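Local coordinates for MglB (Myxococcus xanthus, PDB 6H5B), which probably acts as a Roadblock/LC7-domain adaptor and regulator of a small GTPase, at residues Lys30-Val35 and Val100-Ile105. Sequence-based numbering, arbitrary orientation.
Sequences KVVFLV and VVLVVI
Phe33 and Val103 pair at the middle of two antiparallel strands, 31-36 and 100-106, inside the five-stranded sheet of the Roadblock/LC7 fold. Phe33 N donates to Val103 O. Val103 N returns a nearly straight bond to Phe33 O, 2.8 Å long, with an N-H...O angle of 174°. Both donors lie in the plane of the carbonyl they reach. Val35 and Val101 exchange a similar pair. Ile105 N donates to Val31 O; the return bond from Val31 N to Ile105 O is less sure. At the start of strand 31-36 Lys30 and Val31 both face Ile105, a classic beta bulge. Lys30 NZ turns away to a salt bridge with Asp89.

Val32 and Leu34 point to the face of the sheet covered by helix 14-27. On Val32, CB lies 3.9 Å from Val103 O. CG1 is anti to the backbone N (chi1 161°), which brings it within 4.0 Å of Leu102 CD2. CG2, beside the backbone N, runs alongside Val104 and meets its CG2 at 3.9 Å. Leu23 and Thr24 of helix 14-27 touch Val32. An alanine here would lose both methyls, and would probably open a gap between Leu102, Val104 and these helix residues.

Phe33, Val35, Val101 and Val103 point to the other face. Phe33, Val35 and Val101 touch helix 53-74 there. Phe33 CB sits 4.1 Å from Val103 CB, and Ile105 CD1 approaches the ring at its edge, 4.2 Å from Phe33 CE2.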
ATOM      1  N   LYS B  30       2.383  10.782   5.846  1.00 61.36           N
ATOM      2  CA  LYS B  30       3.404  10.564   6.868  1.00 57.92           C
ATOM      3  C   LYS B  30       4.325   9.411   6.484  1.00 52.82           C
ATOM      4  O   LYS B  30       5.554   9.543   6.515  1.00 54.35           O
ATOM      5  CB  LYS B  30       2.739  10.302   8.219  1.00 56.76           C
ATOM      6  CG  LYS B  30       3.691  10.236   9.407  1.00 55.82           C
ATOM      7  CD  LYS B  30       2.889  10.313  10.705  1.00 65.84           C
ATOM      8  CE  LYS B  30       3.759  10.261  11.951  1.00 75.18           C
ATOM      9  NZ  LYS B  30       2.926  10.224  13.192  1.00 78.21           N
ATOM     10  N   VAL B  31       3.751   8.264   6.125  1.00 50.36           N
ATOM     11  CA  VAL B  31       4.564   7.123   5.715  1.00 46.72           C
ATOM     12  C   VAL B  31       3.751   6.253   4.768  1.00 39.69           C
ATOM     13  O   VAL B  31       2.518   6.231   4.816  1.00 42.33           O
ATOM     14  CB  VAL B  31       5.076   6.307   6.926  1.00 49.89           C
ATOM     15  CG1 VAL B  31       3.919   5.627   7.655  1.00 51.63           C
ATOM     16  CG2 VAL B  31       6.111   5.300   6.471  1.00 49.42           C
ATOM     17  N   VAL B  32       4.456   5.521   3.910  1.00 36.00           N
ATOM     18  CA  VAL B  32       3.837   4.650   2.919  1.00 37.39           C
ATOM     19  C   VAL B  32       4.596   3.338   2.863  1.00 40.53           C
ATOM     20  O   VAL B  32       5.830   3.326   2.844  1.00 44.67           O
ATOM     21  CB  VAL B  32       3.823   5.292   1.521  1.00 42.53           C
ATOM     22  CG1 VAL B  32       3.615   4.220   0.456  1.00 39.03           C
ATOM     23  CG2 VAL B  32       2.750   6.365   1.439  1.00 45.84           C
ATOM     24  N   PHE B  33       3.854   2.239   2.793  1.00 36.64           N
ATOM     25  CA  PHE B  33       4.421   0.909   2.645  1.00 40.95           C
ATOM     26  C   PHE B  33       3.735   0.185   1.499  1.00 43.15           C
ATOM     27  O   PHE B  33       2.530   0.332   1.286  1.00 45.33           O
ATOM     28  CB  PHE B  33       4.265   0.084   3.921  1.00 43.09           C
ATOM     29  CG  PHE B  33       4.912   0.700   5.122  1.00 48.76           C
ATOM     30  CD1 PHE B  33       6.186   0.310   5.515  1.00 51.33           C
ATOM     31  CD2 PHE B  33       4.250   1.669   5.860  1.00 47.66           C
ATOM     32  CE1 PHE B  33       6.786   0.877   6.625  1.00 52.44           C
ATOM     33  CE2 PHE B  33       4.839   2.238   6.969  1.00 47.19           C
ATOM     34  CZ  PHE B  33       6.110   1.844   7.354  1.00 50.46           C
ATOM     35  N   LEU B  34       4.508  -0.604   0.771  1.00 43.64           N
ATOM     36  CA  LEU B  34       3.989  -1.487  -0.259  1.00 46.35           C
ATOM     37  C   LEU B  34       4.466  -2.884   0.093  1.00 50.52           C
ATOM     38  O   LEU B  34       5.682  -3.140   0.102  1.00 55.01           O
ATOM     39  CB  LEU B  34       4.462  -1.063  -1.645  1.00 41.43           C
ATOM     40  CG  LEU B  34       3.813  -1.867  -2.759  1.00 34.09           C
ATOM     41  CD1 LEU B  34       2.377  -1.427  -2.884  1.00 32.66           C
ATOM     42  CD2 LEU B  34       4.556  -1.649  -4.060  1.00 34.70           C
ATOM     43  N   VAL B  35       3.510  -3.758   0.424  1.00 47.88           N
ATOM     44  CA  VAL B  35       3.792  -5.098   0.926  1.00 44.58           C
ATOM     45  C   VAL B  35       3.143  -6.138   0.023  1.00 45.31           C
ATOM     46  O   VAL B  35       2.051  -5.944  -0.514  1.00 53.85           O
ATOM     47  CB  VAL B  35       3.312  -5.296   2.381  1.00 38.01           C
ATOM     48  CG1 VAL B  35       3.737  -4.123   3.241  1.00 34.94           C
ATOM     49  CG2 VAL B  35       1.808  -5.469   2.410  1.00 45.06           C
ATOM     50  N   VAL B 100      -0.571  -6.981  -4.275  1.00 51.59           N
ATOM     51  CA  VAL B 100       0.150  -6.107  -3.361  1.00 41.68           C
ATOM     52  C   VAL B 100      -0.833  -5.261  -2.560  1.00 44.46           C
ATOM     53  O   VAL B 100      -2.013  -5.141  -2.898  1.00 51.35           O
ATOM     54  CB  VAL B 100       1.188  -5.229  -4.097  1.00 38.61           C
ATOM     55  CG1 VAL B 100       0.786  -3.779  -4.074  1.00 45.84           C
ATOM     56  CG2 VAL B 100       2.552  -5.412  -3.475  1.00 35.36           C
ATOM     57  N   VAL B 101      -0.323  -4.682  -1.471  1.00 47.19           N
ATOM     58  CA  VAL B 101      -1.083  -3.798  -0.599  1.00 46.86           C
ATOM     59  C   VAL B 101      -0.311  -2.499  -0.420  1.00 48.94           C
ATOM     60  O   VAL B 101       0.922  -2.508  -0.282  1.00 44.71           O
ATOM     61  CB  VAL B 101      -1.346  -4.446   0.775  1.00 47.50           C
ATOM     62  CG1 VAL B 101      -2.399  -3.654   1.540  1.00 43.55           C
ATOM     63  CG2 VAL B 101      -1.734  -5.912   0.619  1.00 52.52           C
ATOM     64  N   LEU B 102      -1.046  -1.386  -0.418  1.00 49.48           N
ATOM     65  CA  LEU B 102      -0.514  -0.050  -0.184  1.00 52.65           C
ATOM     66  C   LEU B 102      -1.061   0.458   1.142  1.00 51.12           C
ATOM     67  O   LEU B 102      -2.281   0.583   1.307  1.00 53.30           O
ATOM     68  CB  LEU B 102      -0.900   0.903  -1.315  1.00 51.47           C
ATOM     69  CG  LEU B 102       0.102   1.137  -2.446  1.00 44.91           C
ATOM     70  CD1 LEU B 102      -0.602   1.819  -3.609  1.00 43.52           C
ATOM     71  CD2 LEU B 102       1.277   1.979  -1.953  1.00 34.64           C
ATOM     72  N   VAL B 103      -0.156   0.769   2.064  1.00 43.57           N
ATOM     73  CA  VAL B 103      -0.486   1.242   3.400  1.00 39.57           C
ATOM     74  C   VAL B 103      -0.028   2.688   3.500  1.00 37.99           C
ATOM     75  O   VAL B 103       1.133   2.996   3.219  1.00 38.12           O
ATOM     76  CB  VAL B 103       0.209   0.388   4.472  1.00 39.91           C
ATOM     77  CG1 VAL B 103      -0.324   0.732   5.856  1.00 33.88           C
ATOM     78  CG2 VAL B 103       0.038  -1.081   4.150  1.00 44.34           C
ATOM     79  N   VAL B 104      -0.924   3.567   3.919  1.00 41.81           N
ATOM     80  CA  VAL B 104      -0.586   4.973   4.073  1.00 48.53           C
ATOM     81  C   VAL B 104      -0.973   5.418   5.471  1.00 49.54           C
ATOM     82  O   VAL B 104      -2.116   5.231   5.898  1.00 50.91           O
ATOM     83  CB  VAL B 104      -1.287   5.845   3.016  1.00 46.77           C
ATOM     84  CG1 VAL B 104      -0.840   7.294   3.153  1.00 47.13           C
ATOM     85  CG2 VAL B 104      -0.990   5.322   1.624  1.00 45.05           C
ATOM     86  N   ILE B 105      -0.024   6.012   6.176  1.00 45.94           N
ATOM     87  CA  ILE B 105      -0.268   6.595   7.480  1.00 41.88           C
ATOM     88  C   ILE B 105      -0.160   8.094   7.294  1.00 54.03           C
ATOM     89  O   ILE B 105       0.870   8.594   6.819  1.00 59.65           O
ATOM     90  CB  ILE B 105       0.731   6.088   8.523  1.00 36.62           C
ATOM     91  CG1 ILE B 105       0.855   4.572   8.417  1.00 32.59           C
ATOM     92  CG2 ILE B 105       0.285   6.506   9.910  1.00 45.04           C
ATOM     93  CD1 ILE B 105       1.857   3.977   9.376  1.00 30.11           C
TER